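Local coordinates for protein transcriptional regulator (Pseudomonas aeruginosa, PDB 3E7Q) that probably represses transcription by binding cis-regulatory DNA, as a dimeric, all-alpha member of the TetR family, at residues I20-A25 / R38-E43; E136-L141 / A162-S167; V144-A149 / D158-A163. All coordinates share one frame; numbering follows the deposited sequence.

Contact 1 of 3, residues I20-A25 / R38-E43; sequences IEATLA and RKICAE
Close packing of two helices, in which an alanine methyl meets a backbone carbonyl, defines this contact inside the N-terminal DNA-binding domain of the TetR type. It sets helix 12-34 against helix 37-44, the first helix of the predicted helix-turn-helix motif. The segment axes come within 7.8 Å, and their N-to-C directions differ by 111°, so the helices cross steeply and touch over a short patch. Such an approach is possible because A22, at the centre, carries just a methyl group. Its CB points toward the second helix and lies 3.4 Å from the carbonyl oxygen I40 O, a van der Waals contact of methyl against backbone. The reverse approach has the same character: E43 CB sits 3.5 Å from A22 O, while the two CB atoms of A22 and E43 also meet.

I40 lies alongside T23, both side chains running the same way. The branch CG2 of I40, anti to its backbone N, comes to 3.7 Å from T23 OG1. That hydroxyl is anti to the carbonyl carbon (chi1 -55°), hence close to its own helix backbone, where it is hydrogen-bonded to L19 O; toward I40 it offers only packing. At the border, E43 bends at chi2 (-62°) and brings its carboxylate beside the methyl of A25, OE1 standing 3.7 Å from A25 CB. The other oxygen, OE2, forms a salt bridge with R29, one turn further along helix 12-34, which probably offsets its charge at the border of the contact.

Around this seam, I40 also reaches L61 and T23 reaches A65, both on helix 58-82, while C41 turns away to V48 and I51 of helix 48-54, the second helix of the predicted motif.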
ATOM      1  N   ILE B  20      23.091   4.431   4.069  1.00 43.13           N
ATOM      2  CA  ILE B  20      21.662   4.142   4.196  1.00 43.47           C
ATOM      3  C   ILE B  20      20.904   5.267   3.500  1.00 43.81           C
ATOM      4  O   ILE B  20      20.046   4.997   2.655  1.00 44.13           O
ATOM      5  CB  ILE B  20      21.195   3.947   5.730  1.00 43.79           C
ATOM      6  CG1 ILE B  20      21.441   2.499   6.193  1.00 43.25           C
ATOM      7  CG2 ILE B  20      19.714   4.315   5.929  1.00 42.89           C
ATOM      8  CD1 ILE B  20      21.715   2.334   7.667  1.00 41.90           C
ATOM      9  N   GLU B  21      21.263   6.518   3.822  1.00 44.19           N
ATOM     10  CA  GLU B  21      20.672   7.715   3.173  1.00 44.36           C
ATOM     11  C   GLU B  21      20.962   7.798   1.627  1.00 42.91           C
ATOM     12  O   GLU B  21      20.096   8.224   0.862  1.00 42.28           O
ATOM     13  CB  GLU B  21      21.124   9.013   3.910  1.00 44.66           C
ATOM     14  CG  GLU B  21      20.493  10.348   3.383  1.00 46.64           C
ATOM     15  CD  GLU B  21      21.022  11.661   4.069  1.00 49.85           C
ATOM     16  OE1 GLU B  21      22.149  12.129   3.743  1.00 54.33           O
ATOM     17  OE2 GLU B  21      20.270  12.255   4.909  1.00 57.53           O
ATOM     18  N   ALA B  22      22.158   7.397   1.176  1.00 41.69           N
ATOM     19  CA  ALA B  22      22.432   7.315  -0.284  1.00 41.78           C
ATOM     20  C   ALA B  22      21.565   6.236  -0.999  1.00 41.61           C
ATOM     21  O   ALA B  22      21.060   6.450  -2.136  1.00 42.24           O
ATOM     22  CB  ALA B  22      23.922   7.081  -0.553  1.00 40.98           C
ATOM     23  N   THR B  23      21.398   5.091  -0.327  1.00 40.61           N
ATOM     24  CA  THR B  23      20.547   3.998  -0.794  1.00 40.05           C
ATOM     25  C   THR B  23      19.103   4.481  -0.921  1.00 40.81           C
ATOM     26  O   THR B  23      18.455   4.235  -1.969  1.00 39.19           O
ATOM     27  CB  THR B  23      20.665   2.774   0.158  1.00 39.25           C
ATOM     28  OG1 THR B  23      22.041   2.421   0.268  1.00 38.15           O
ATOM     29  CG2 THR B  23      19.884   1.565  -0.314  1.00 38.54           C
ATOM     30  N   LEU B  24      18.588   5.182   0.121  1.00 40.77           N
ATOM     31  CA  LEU B  24      17.212   5.682   0.037  1.00 41.12           C
ATOM     32  C   LEU B  24      16.985   6.695  -1.116  1.00 41.27           C
ATOM     33  O   LEU B  24      15.899   6.721  -1.714  1.00 41.62           O
ATOM     34  CB  LEU B  24      16.749   6.271   1.366  1.00 41.94           C
ATOM     35  CG  LEU B  24      16.707   5.299   2.565  1.00 40.65           C
ATOM     36  CD1 LEU B  24      16.666   6.131   3.830  1.00 38.68           C
ATOM     37  CD2 LEU B  24      15.538   4.289   2.418  1.00 37.32           C
ATOM     38  N   ALA B  25      18.000   7.501  -1.410  1.00 41.21           N
ATOM     39  CA  ALA B  25      17.954   8.556  -2.446  1.00 42.06           C
ATOM     40  C   ALA B  25      18.033   7.938  -3.792  1.00 42.68           C
ATOM     41  O   ALA B  25      17.302   8.312  -4.705  1.00 42.90           O
ATOM     42  CB  ALA B  25      19.135   9.630  -2.270  1.00 40.60           C
ATOM     43  N   ARG B  38      26.874   1.329  -7.788  1.00 50.20           N
ATOM     44  CA  ARG B  38      27.399   2.512  -8.480  1.00 50.80           C
ATOM     45  C   ARG B  38      26.455   3.726  -8.330  1.00 50.85           C
ATOM     46  O   ARG B  38      26.876   4.785  -7.877  1.00 50.57           O
ATOM     47  CB  ARG B  38      27.717   2.215  -9.988  1.00 51.99           C
ATOM     48  CG  ARG B  38      29.093   1.463 -10.285  1.00 52.38           C
ATOM     49  CD  ARG B  38      29.815   1.756 -11.665  1.00 53.51           C
ATOM     50  NE  ARG B  38      31.147   2.389 -11.432  1.00 56.70           N
ATOM     51  CZ  ARG B  38      31.487   3.661 -11.707  1.00 58.47           C
ATOM     52  NH1 ARG B  38      30.636   4.482 -12.321  1.00 61.00           N
ATOM     53  NH2 ARG B  38      32.706   4.123 -11.389  1.00 59.48           N
ATOM     54  N   LYS B  39      25.181   3.568  -8.671  1.00 51.23           N
ATOM     55  CA  LYS B  39      24.212   4.640  -8.484  1.00 52.15           C
ATOM     56  C   LYS B  39      23.967   5.058  -7.008  1.00 52.69           C
ATOM     57  O   LYS B  39      23.529   6.205  -6.747  1.00 52.12           O
ATOM     58  CB  LYS B  39      22.895   4.301  -9.173  1.00 52.84           C
ATOM     59  CG  LYS B  39      22.979   4.277 -10.693  1.00 52.26           C
ATOM     60  CD  LYS B  39      21.666   3.725 -11.267  1.00 53.81           C
ATOM     61  CE  LYS B  39      21.498   4.022 -12.770  1.00 56.44           C
ATOM     62  NZ  LYS B  39      20.241   3.385 -13.357  1.00 57.64           N
ATOM     63  N   ILE B  40      24.277   4.151  -6.065  1.00 52.58           N
ATOM     64  CA  ILE B  40      24.201   4.428  -4.624  1.00 52.39           C
ATOM     65  C   ILE B  40      25.360   5.339  -4.245  1.00 52.37           C
ATOM     66  O   ILE B  40      25.172   6.370  -3.591  1.00 51.09           O
ATOM     67  CB  ILE B  40      24.195   3.102  -3.750  1.00 52.48           C
ATOM     68  CG1 ILE B  40      22.822   2.408  -3.842  1.00 51.84           C
ATOM     69  CG2 ILE B  40      24.500   3.388  -2.290  1.00 51.18           C
ATOM     70  CD1 ILE B  40      22.817   0.952  -3.421  1.00 51.97           C
ATOM     71  N   CYS B  41      26.554   4.956  -4.684  1.00 52.83           N
ATOM     72  CA  CYS B  41      27.769   5.793  -4.528  1.00 53.10           C
ATOM     73  C   CYS B  41      27.616   7.191  -5.151  1.00 52.09           C
ATOM     74  O   CYS B  41      28.126   8.173  -4.603  1.00 50.54           O
ATOM     75  CB  CYS B  41      28.998   5.050  -5.092  1.00 52.92           C
ATOM     76  SG  CYS B  41      29.353   3.557  -4.085  1.00 56.88           S
ATOM     77  N   ALA B  42      26.855   7.266  -6.252  1.00 51.93           N
ATOM     78  CA  ALA B  42      26.553   8.548  -6.925  1.00 52.07           C
ATOM     79  C   ALA B  42      25.769   9.488  -6.002  1.00 51.54           C
ATOM     80  O   ALA B  42      25.988  10.696  -6.047  1.00 50.65           O
ATOM     81  CB  ALA B  42      25.797   8.342  -8.240  1.00 51.36           C
ATOM     82  N   GLU B  43      24.898   8.925  -5.158  1.00 50.97           N
ATOM     83  CA  GLU B  43      24.168   9.705  -4.161  1.00 50.89           C
ATOM     84  C   GLU B  43      25.081  10.044  -2.997  1.00 50.76           C
ATOM     85  O   GLU B  43      25.111  11.189  -2.599  1.00 49.69           O
ATOM     86  CB  GLU B  43      22.912   8.982  -3.698  1.00 51.08           C
ATOM     87  CG  GLU B  43      21.910   8.652  -4.854  1.00 52.99           C
ATOM     88  CD  GLU B  43      21.345   9.896  -5.599  1.00 55.33           C
ATOM     89  OE1 GLU B  43      21.229  10.986  -4.970  1.00 58.20           O
ATOM     90  OE2 GLU B  43      21.000   9.773  -6.805  1.00 52.03           O
TER

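Contact 2 of 3, residues E136-L141 / A162-S167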
ATOM      1  N   GLU B 136       6.708  -7.655  14.159  1.00 42.11           N
ATOM      2  CA  GLU B 136       6.969  -6.861  15.345  1.00 43.01           C
ATOM      3  C   GLU B 136       5.935  -5.748  15.492  1.00 42.34           C
ATOM      4  O   GLU B 136       5.534  -5.438  16.586  1.00 41.39           O
ATOM      5  CB  GLU B 136       8.377  -6.274  15.296  1.00 43.47           C
ATOM      6  CG  GLU B 136       9.444  -7.325  15.352  1.00 48.58           C
ATOM      7  CD  GLU B 136       9.376  -8.257  16.587  1.00 56.12           C
ATOM      8  OE1 GLU B 136       9.045  -7.788  17.715  1.00 61.09           O
ATOM      9  OE2 GLU B 136       9.649  -9.483  16.413  1.00 60.06           O
ATOM     10  N   TYR B 137       5.543  -5.157  14.374  1.00 42.56           N
ATOM     11  CA  TYR B 137       4.539  -4.123  14.334  1.00 42.96           C
ATOM     12  C   TYR B 137       3.187  -4.663  14.876  1.00 42.72           C
ATOM     13  O   TYR B 137       2.548  -4.090  15.816  1.00 41.91           O
ATOM     14  CB  TYR B 137       4.446  -3.598  12.893  1.00 44.13           C
ATOM     15  CG  TYR B 137       3.462  -2.469  12.674  1.00 46.05           C
ATOM     16  CD1 TYR B 137       3.831  -1.145  12.869  1.00 48.49           C
ATOM     17  CD2 TYR B 137       2.174  -2.734  12.269  1.00 48.86           C
ATOM     18  CE1 TYR B 137       2.949  -0.130  12.656  1.00 48.58           C
ATOM     19  CE2 TYR B 137       1.239  -1.721  12.106  1.00 51.81           C
ATOM     20  CZ  TYR B 137       1.631  -0.421  12.300  1.00 50.47           C
ATOM     21  OH  TYR B 137       0.728   0.566  12.061  1.00 48.65           O
ATOM     22  N   ARG B 138       2.774  -5.784  14.319  1.00 43.26           N
ATOM     23  CA  ARG B 138       1.564  -6.497  14.809  1.00 44.87           C
ATOM     24  C   ARG B 138       1.657  -6.975  16.275  1.00 44.48           C
ATOM     25  O   ARG B 138       0.655  -6.937  16.964  1.00 45.61           O
ATOM     26  CB  ARG B 138       1.191  -7.679  13.886  1.00 44.15           C
ATOM     27  CG  ARG B 138       0.563  -7.251  12.567  1.00 45.55           C
ATOM     28  CD  ARG B 138       0.152  -8.422  11.725  1.00 47.58           C
ATOM     29  NE  ARG B 138       1.341  -9.189  11.302  1.00 51.42           N
ATOM     30  CZ  ARG B 138       1.527 -10.492  11.480  1.00 51.28           C
ATOM     31  NH1 ARG B 138       0.610 -11.258  12.027  1.00 54.30           N
ATOM     32  NH2 ARG B 138       2.644 -11.040  11.088  1.00 52.90           N
ATOM     33  N   ALA B 139       2.804  -7.501  16.709  1.00 45.01           N
ATOM     34  CA  ALA B 139       3.000  -7.962  18.094  1.00 45.02           C
ATOM     35  C   ALA B 139       2.722  -6.785  19.032  1.00 45.58           C
ATOM     36  O   ALA B 139       2.079  -6.970  20.061  1.00 46.67           O
ATOM     37  CB  ALA B 139       4.434  -8.505  18.335  1.00 43.89           C
ATOM     38  N   LEU B 140       3.192  -5.580  18.675  1.00 45.17           N
ATOM     39  CA  LEU B 140       2.925  -4.384  19.504  1.00 44.83           C
ATOM     40  C   LEU B 140       1.437  -4.119  19.661  1.00 44.02           C
ATOM     41  O   LEU B 140       0.955  -3.761  20.760  1.00 43.36           O
ATOM     42  CB  LEU B 140       3.517  -3.167  18.844  1.00 45.50           C
ATOM     43  CG  LEU B 140       4.120  -2.029  19.628  1.00 47.15           C
ATOM     44  CD1 LEU B 140       5.241  -2.543  20.589  1.00 52.30           C
ATOM     45  CD2 LEU B 140       4.685  -1.080  18.613  1.00 45.41           C
ATOM     46  N   LEU B 141       0.725  -4.225  18.541  1.00 41.54           N
ATOM     47  CA  LEU B 141      -0.709  -3.992  18.521  1.00 40.94           C
ATOM     48  C   LEU B 141      -1.470  -5.152  19.164  1.00 39.54           C
ATOM     49  O   LEU B 141      -2.482  -4.906  19.795  1.00 39.37           O
ATOM     50  CB  LEU B 141      -1.229  -3.687  17.106  1.00 39.60           C
ATOM     51  CG  LEU B 141      -0.897  -2.320  16.518  1.00 40.27           C
ATOM     52  CD1 LEU B 141      -1.150  -2.322  15.030  1.00 39.43           C
ATOM     53  CD2 LEU B 141      -1.712  -1.206  17.249  1.00 37.37           C
ATOM     54  N   ALA B 162      -7.458  -9.391  14.967  1.00 35.43           N
ATOM     55  CA  ALA B 162      -7.745  -7.982  15.239  1.00 34.60           C
ATOM     56  C   ALA B 162      -6.551  -7.092  14.898  1.00 34.41           C
ATOM     57  O   ALA B 162      -6.699  -6.022  14.321  1.00 33.86           O
ATOM     58  CB  ALA B 162      -8.215  -7.802  16.705  1.00 34.27           C
ATOM     59  N   ALA B 163      -5.351  -7.530  15.250  1.00 35.63           N
ATOM     60  CA  ALA B 163      -4.149  -6.746  14.976  1.00 36.08           C
ATOM     61  C   ALA B 163      -3.848  -6.677  13.444  1.00 35.76           C
ATOM     62  O   ALA B 163      -3.421  -5.669  12.949  1.00 37.87           O
ATOM     63  CB  ALA B 163      -2.958  -7.267  15.797  1.00 35.27           C
ATOM     64  N   ILE B 164      -4.084  -7.741  12.702  1.00 34.82           N
ATOM     65  CA  ILE B 164      -3.986  -7.695  11.281  1.00 35.08           C
ATOM     66  C   ILE B 164      -4.979  -6.659  10.699  1.00 35.89           C
ATOM     67  O   ILE B 164      -4.622  -5.913   9.791  1.00 36.43           O
ATOM     68  CB  ILE B 164      -4.205  -9.102  10.602  1.00 35.29           C
ATOM     69  CG1 ILE B 164      -3.005 -10.007  10.879  1.00 35.27           C
ATOM     70  CG2 ILE B 164      -4.562  -8.951   9.050  1.00 30.55           C
ATOM     71  CD1 ILE B 164      -3.296 -11.512  10.805  1.00 34.05           C
ATOM     72  N   SER B 165      -6.173  -6.567  11.251  1.00 36.23           N
ATOM     73  CA  SER B 165      -7.190  -5.640  10.754  1.00 36.13           C
ATOM     74  C   SER B 165      -6.773  -4.191  10.969  1.00 37.45           C
ATOM     75  O   SER B 165      -6.861  -3.328  10.075  1.00 38.01           O
ATOM     76  CB  SER B 165      -8.515  -5.920  11.474  1.00 35.68           C
ATOM     77  OG  SER B 165      -9.559  -5.054  11.028  1.00 34.07           O
ATOM     78  N   LEU B 166      -6.403  -3.900  12.202  1.00 38.72           N
ATOM     79  CA  LEU B 166      -5.946  -2.595  12.546  1.00 39.45           C
ATOM     80  C   LEU B 166      -4.640  -2.151  11.772  1.00 40.01           C
ATOM     81  O   LEU B 166      -4.562  -1.002  11.326  1.00 39.49           O
ATOM     82  CB  LEU B 166      -5.771  -2.480  14.080  1.00 39.83           C
ATOM     83  CG  LEU B 166      -5.450  -1.064  14.600  1.00 38.87           C
ATOM     84  CD1 LEU B 166      -6.532  -0.003  14.134  1.00 39.43           C
ATOM     85  CD2 LEU B 166      -5.241  -1.075  16.130  1.00 39.07           C
ATOM     86  N   SER B 167      -3.639  -3.023  11.660  1.00 38.72           N
ATOM     87  CA  SER B 167      -2.465  -2.750  10.818  1.00 40.37           C
ATOM     88  C   SER B 167      -2.839  -2.476   9.366  1.00 39.66           C
ATOM     89  O   SER B 167      -2.323  -1.555   8.762  1.00 41.67           O
ATOM     90  CB  SER B 167      -1.464  -3.916  10.831  1.00 40.75           C
ATOM     91  OG  SER B 167      -1.116  -4.181  12.173  1.00 47.77           O
TER
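Apolar packing makes up one part of this contact between helices 124-152 and 159-179 of the C-terminal, BetI-type region; the segments cross at 113° with 8.9 Å between axes. L141 CD2 meets L166 CD2 at 3.7 Å, the two side chains crossing at about a right angle, and the methyl of A163 fills the nearest backbone approach by touching both L141 CB and R138 O. On the other flank R138 and I164 run side by side: R138 CD rests 3.6 Å from I164 CG1, and a bend at chi3 (-65°) keeps NH1 beside the isoleucine. L92 of helix 88-99 touches both leucines, and I164 packs on I192 of the second subunit.

The polar group at the middle is the hydroxyl of S167. S167 OG, anti to the carbonyl carbon, donates to A163 O one turn back at 2.9 Å, from above the carbonyl plane. A163 O accepts twice, since S167 N bonds to it as well. With its proton turned into its own helix, OG meets only carbon across the contact: Y137 CE2 at 3.4 Å, near the plane of the ring at its edge, L141 CD1 at the same separation, and R138 CG.

The chemistry implies that a buried serine serves as a small packing group, its polarity satisfied within the helix, so that the two helices are joined by shape rather than by directed bonds.

Contact 3 of 3, residues V144-A149 / D158-A163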
ATOM      1  N   VAL B 144      -1.545  -4.561  23.102  1.00 39.91           N
ATOM      2  CA  VAL B 144      -2.504  -3.570  23.590  1.00 40.56           C
ATOM      3  C   VAL B 144      -3.980  -3.983  23.309  1.00 40.33           C
ATOM      4  O   VAL B 144      -4.850  -3.675  24.091  1.00 41.21           O
ATOM      5  CB  VAL B 144      -2.106  -2.066  23.244  1.00 41.29           C
ATOM      6  CG1 VAL B 144      -1.591  -1.885  21.911  1.00 41.47           C
ATOM      7  CG2 VAL B 144      -3.295  -1.127  23.472  1.00 42.03           C
ATOM      8  N   LEU B 145      -4.242  -4.720  22.232  1.00 40.56           N
ATOM      9  CA  LEU B 145      -5.568  -5.237  21.950  1.00 39.89           C
ATOM     10  C   LEU B 145      -5.973  -6.299  22.960  1.00 39.86           C
ATOM     11  O   LEU B 145      -7.148  -6.396  23.293  1.00 37.38           O
ATOM     12  CB  LEU B 145      -5.669  -5.745  20.545  1.00 39.50           C
ATOM     13  CG  LEU B 145      -5.602  -4.636  19.499  1.00 38.19           C
ATOM     14  CD1 LEU B 145      -5.448  -5.256  18.140  1.00 28.70           C
ATOM     15  CD2 LEU B 145      -6.850  -3.772  19.622  1.00 30.00           C
ATOM     16  N   ARG B 146      -4.978  -7.025  23.479  1.00 40.41           N
ATOM     17  CA  ARG B 146      -5.188  -7.941  24.587  1.00 41.32           C
ATOM     18  C   ARG B 146      -5.472  -7.275  25.883  1.00 40.27           C
ATOM     19  O   ARG B 146      -6.307  -7.754  26.620  1.00 39.39           O
ATOM     20  CB  ARG B 146      -3.989  -8.806  24.812  1.00 42.36           C
ATOM     21  CG  ARG B 146      -3.913  -9.824  23.736  1.00 48.12           C
ATOM     22  CD  ARG B 146      -2.973 -10.912  24.074  1.00 52.72           C
ATOM     23  NE  ARG B 146      -3.145 -11.894  23.045  1.00 55.44           N
ATOM     24  CZ  ARG B 146      -2.173 -12.632  22.565  1.00 58.49           C
ATOM     25  NH1 ARG B 146      -0.943 -12.485  23.045  1.00 58.93           N
ATOM     26  NH2 ARG B 146      -2.445 -13.482  21.574  1.00 59.48           N
ATOM     27  N   GLN B 147      -4.748  -6.210  26.178  1.00 39.45           N
ATOM     28  CA  GLN B 147      -5.085  -5.339  27.324  1.00 39.81           C
ATOM     29  C   GLN B 147      -6.518  -4.837  27.202  1.00 38.81           C
ATOM     30  O   GLN B 147      -7.300  -4.981  28.117  1.00 39.39           O
ATOM     31  CB  GLN B 147      -4.101  -4.162  27.356  1.00 40.22           C
ATOM     32  CG  GLN B 147      -3.941  -3.563  28.680  1.00 41.84           C
ATOM     33  CD  GLN B 147      -3.186  -2.241  28.682  1.00 40.39           C
ATOM     34  OE1 GLN B 147      -2.621  -1.816  27.688  1.00 42.13           O
ATOM     35  NE2 GLN B 147      -3.173  -1.610  29.815  1.00 40.78           N
ATOM     36  N   LEU B 148      -6.863  -4.310  26.035  1.00 37.98           N
ATOM     37  CA  LEU B 148      -8.227  -3.902  25.729  1.00 38.61           C
ATOM     38  C   LEU B 148      -9.280  -4.959  25.991  1.00 38.24           C
ATOM     39  O   LEU B 148     -10.312  -4.662  26.619  1.00 39.13           O
ATOM     40  CB  LEU B 148      -8.387  -3.404  24.296  1.00 38.01           C
ATOM     41  CG  LEU B 148      -9.632  -2.579  23.921  1.00 37.26           C
ATOM     42  CD1 LEU B 148      -9.708  -1.263  24.713  1.00 35.23           C
ATOM     43  CD2 LEU B 148      -9.588  -2.268  22.424  1.00 38.04           C
ATOM     44  N   ALA B 149      -9.012  -6.156  25.503  1.00 38.21           N
ATOM     45  CA  ALA B 149      -9.875  -7.305  25.689  1.00 38.06           C
ATOM     46  C   ALA B 149     -10.059  -7.694  27.170  1.00 38.08           C
ATOM     47  O   ALA B 149     -11.183  -8.003  27.605  1.00 36.24           O
ATOM     48  CB  ALA B 149      -9.320  -8.497  24.876  1.00 37.27           C
ATOM     49  N   ASP B 158      -9.657 -12.980  19.304  1.00 41.48           N
ATOM     50  CA  ASP B 158      -8.489 -13.287  18.487  1.00 40.14           C
ATOM     51  C   ASP B 158      -7.881 -11.935  18.225  1.00 39.37           C
ATOM     52  O   ASP B 158      -8.206 -11.264  17.238  1.00 38.14           O
ATOM     53  CB  ASP B 158      -8.913 -14.053  17.239  1.00 41.02           C
ATOM     54  CG  ASP B 158      -7.749 -14.454  16.328  1.00 44.14           C
ATOM     55  OD1 ASP B 158      -6.583 -14.073  16.507  1.00 42.40           O
ATOM     56  OD2 ASP B 158      -8.056 -15.152  15.357  1.00 50.66           O
ATOM     57  N   ALA B 159      -7.029 -11.543  19.186  1.00 38.32           N
ATOM     58  CA  ALA B 159      -6.241 -10.345  19.157  1.00 38.69           C
ATOM     59  C   ALA B 159      -5.256 -10.352  18.003  1.00 38.55           C
ATOM     60  O   ALA B 159      -4.947  -9.298  17.492  1.00 38.80           O
ATOM     61  CB  ALA B 159      -5.527 -10.087  20.570  1.00 36.33           C
ATOM     62  N   GLU B 160      -4.823 -11.527  17.536  1.00 39.39           N
ATOM     63  CA  GLU B 160      -3.937 -11.642  16.355  1.00 40.49           C
ATOM     64  C   GLU B 160      -4.623 -11.194  15.052  1.00 39.17           C
ATOM     65  O   GLU B 160      -4.071 -10.389  14.268  1.00 39.20           O
ATOM     66  CB  GLU B 160      -3.430 -13.090  16.213  1.00 41.21           C
ATOM     67  CG  GLU B 160      -2.546 -13.600  17.363  1.00 45.40           C
ATOM     68  CD  GLU B 160      -2.230 -15.112  17.251  1.00 49.54           C
ATOM     69  OE1 GLU B 160      -2.059 -15.612  16.099  1.00 65.10           O
ATOM     70  OE2 GLU B 160      -2.143 -15.833  18.300  1.00 62.15           O
ATOM     71  N   LEU B 161      -5.855 -11.667  14.847  1.00 37.60           N
ATOM     72  CA  LEU B 161      -6.624 -11.282  13.711  1.00 37.30           C
ATOM     73  C   LEU B 161      -7.056  -9.852  13.763  1.00 36.43           C
ATOM     74  O   LEU B 161      -6.951  -9.165  12.737  1.00 35.74           O
ATOM     75  CB  LEU B 161      -7.799 -12.228  13.495  1.00 39.19           C
ATOM     76  CG  LEU B 161      -8.443 -12.216  12.105  1.00 42.29           C
ATOM     77  CD1 LEU B 161      -7.486 -12.775  11.000  1.00 39.82           C
ATOM     78  CD2 LEU B 161      -9.742 -12.930  12.202  1.00 41.63           C
ATOM     79  N   ALA B 162      -7.458  -9.391  14.967  1.00 35.43           N
ATOM     80  CA  ALA B 162      -7.745  -7.982  15.239  1.00 34.60           C
ATOM     81  C   ALA B 162      -6.551  -7.092  14.898  1.00 34.41           C
ATOM     82  O   ALA B 162      -6.699  -6.022  14.321  1.00 33.86           O
ATOM     83  CB  ALA B 162      -8.215  -7.802  16.705  1.00 34.27           C
ATOM     84  N   ALA B 163      -5.351  -7.530  15.250  1.00 35.63           N
ATOM     85  CA  ALA B 163      -4.149  -6.746  14.976  1.00 36.08           C
ATOM     86  C   ALA B 163      -3.848  -6.677  13.444  1.00 35.76           C
ATOM     87  O   ALA B 163      -3.421  -5.669  12.949  1.00 37.87           O
ATOM     88  CB  ALA B 163      -2.958  -7.267  15.797  1.00 35.27           C
TER
HETATM   89  O   HOH W   1      -5.028 -13.947  20.343  1.00 48.13           O
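L145 and R146, neighbours on helix 124-152, make the first shell of contacts with the start of helix 159-179. L145 sends its CB toward the other helix, 4.3 Å from A159 CB. Its CG is anti to the carbonyl carbon, and the tip CD1 then lies over the following turn, 3.7 Å from A163 N and close to the methyls of A162 and A163. R146 passes on the outer flank of A159, its CG 3.6 Å from A159 CB, with the chain extended from CG to NE.

Beyond that methyl the guanidinium runs beside E160, the two side chains pointing the same way. NH2 of R146 stops 4.0 Å from E160 OE2, with the flat groups 73° apart, so the opposite charges are near one another without forming a salt bridge. A water in the guanidinium plane accepts from R146 NH2 at 2.9 Å and, weakly, from A159 N, linking the arginine to the first turn of the helix.

These segments belong to consecutive helices of the C-terminal domain, joined by a short loop and crossing obliquely at 123°. D158 is the N-cap of helix 159-179: with CG anti to the backbone N, its OD1 accepts from L161 N at 3.0 Å, met from above the carboxylate plane. D158 OD1, 6.6 Å from R146 NH2, may add a weak favourable field without contact.

Further out, W196 of helix 186-204 packs on L145, and F157 in the connecting loop lies against A149 and A162. On helix 159-179, L161 packs against Q191 of the second subunit.

Overall arrangement
Contact 1 comes first along the chain and stands apart, in the N-terminal DNA-binding domain; its centre is 32 Å from that of contact 2 and 40 Å from that of contact 3, across the centre of the chain. Contacts 2 and 3 are successive levels of one helix pair, 124-152 with 159-179: their centres are 8 Å apart, their second segments overlap at A162 and A163, and contact 3 lies nearer the turn. Helix 58-82, touched by residues of both contacts 1 and 2, spans the two regions. This division is consistent with the TetR plan, a small DNA-binding head on a larger helical body that also pairs the subunits.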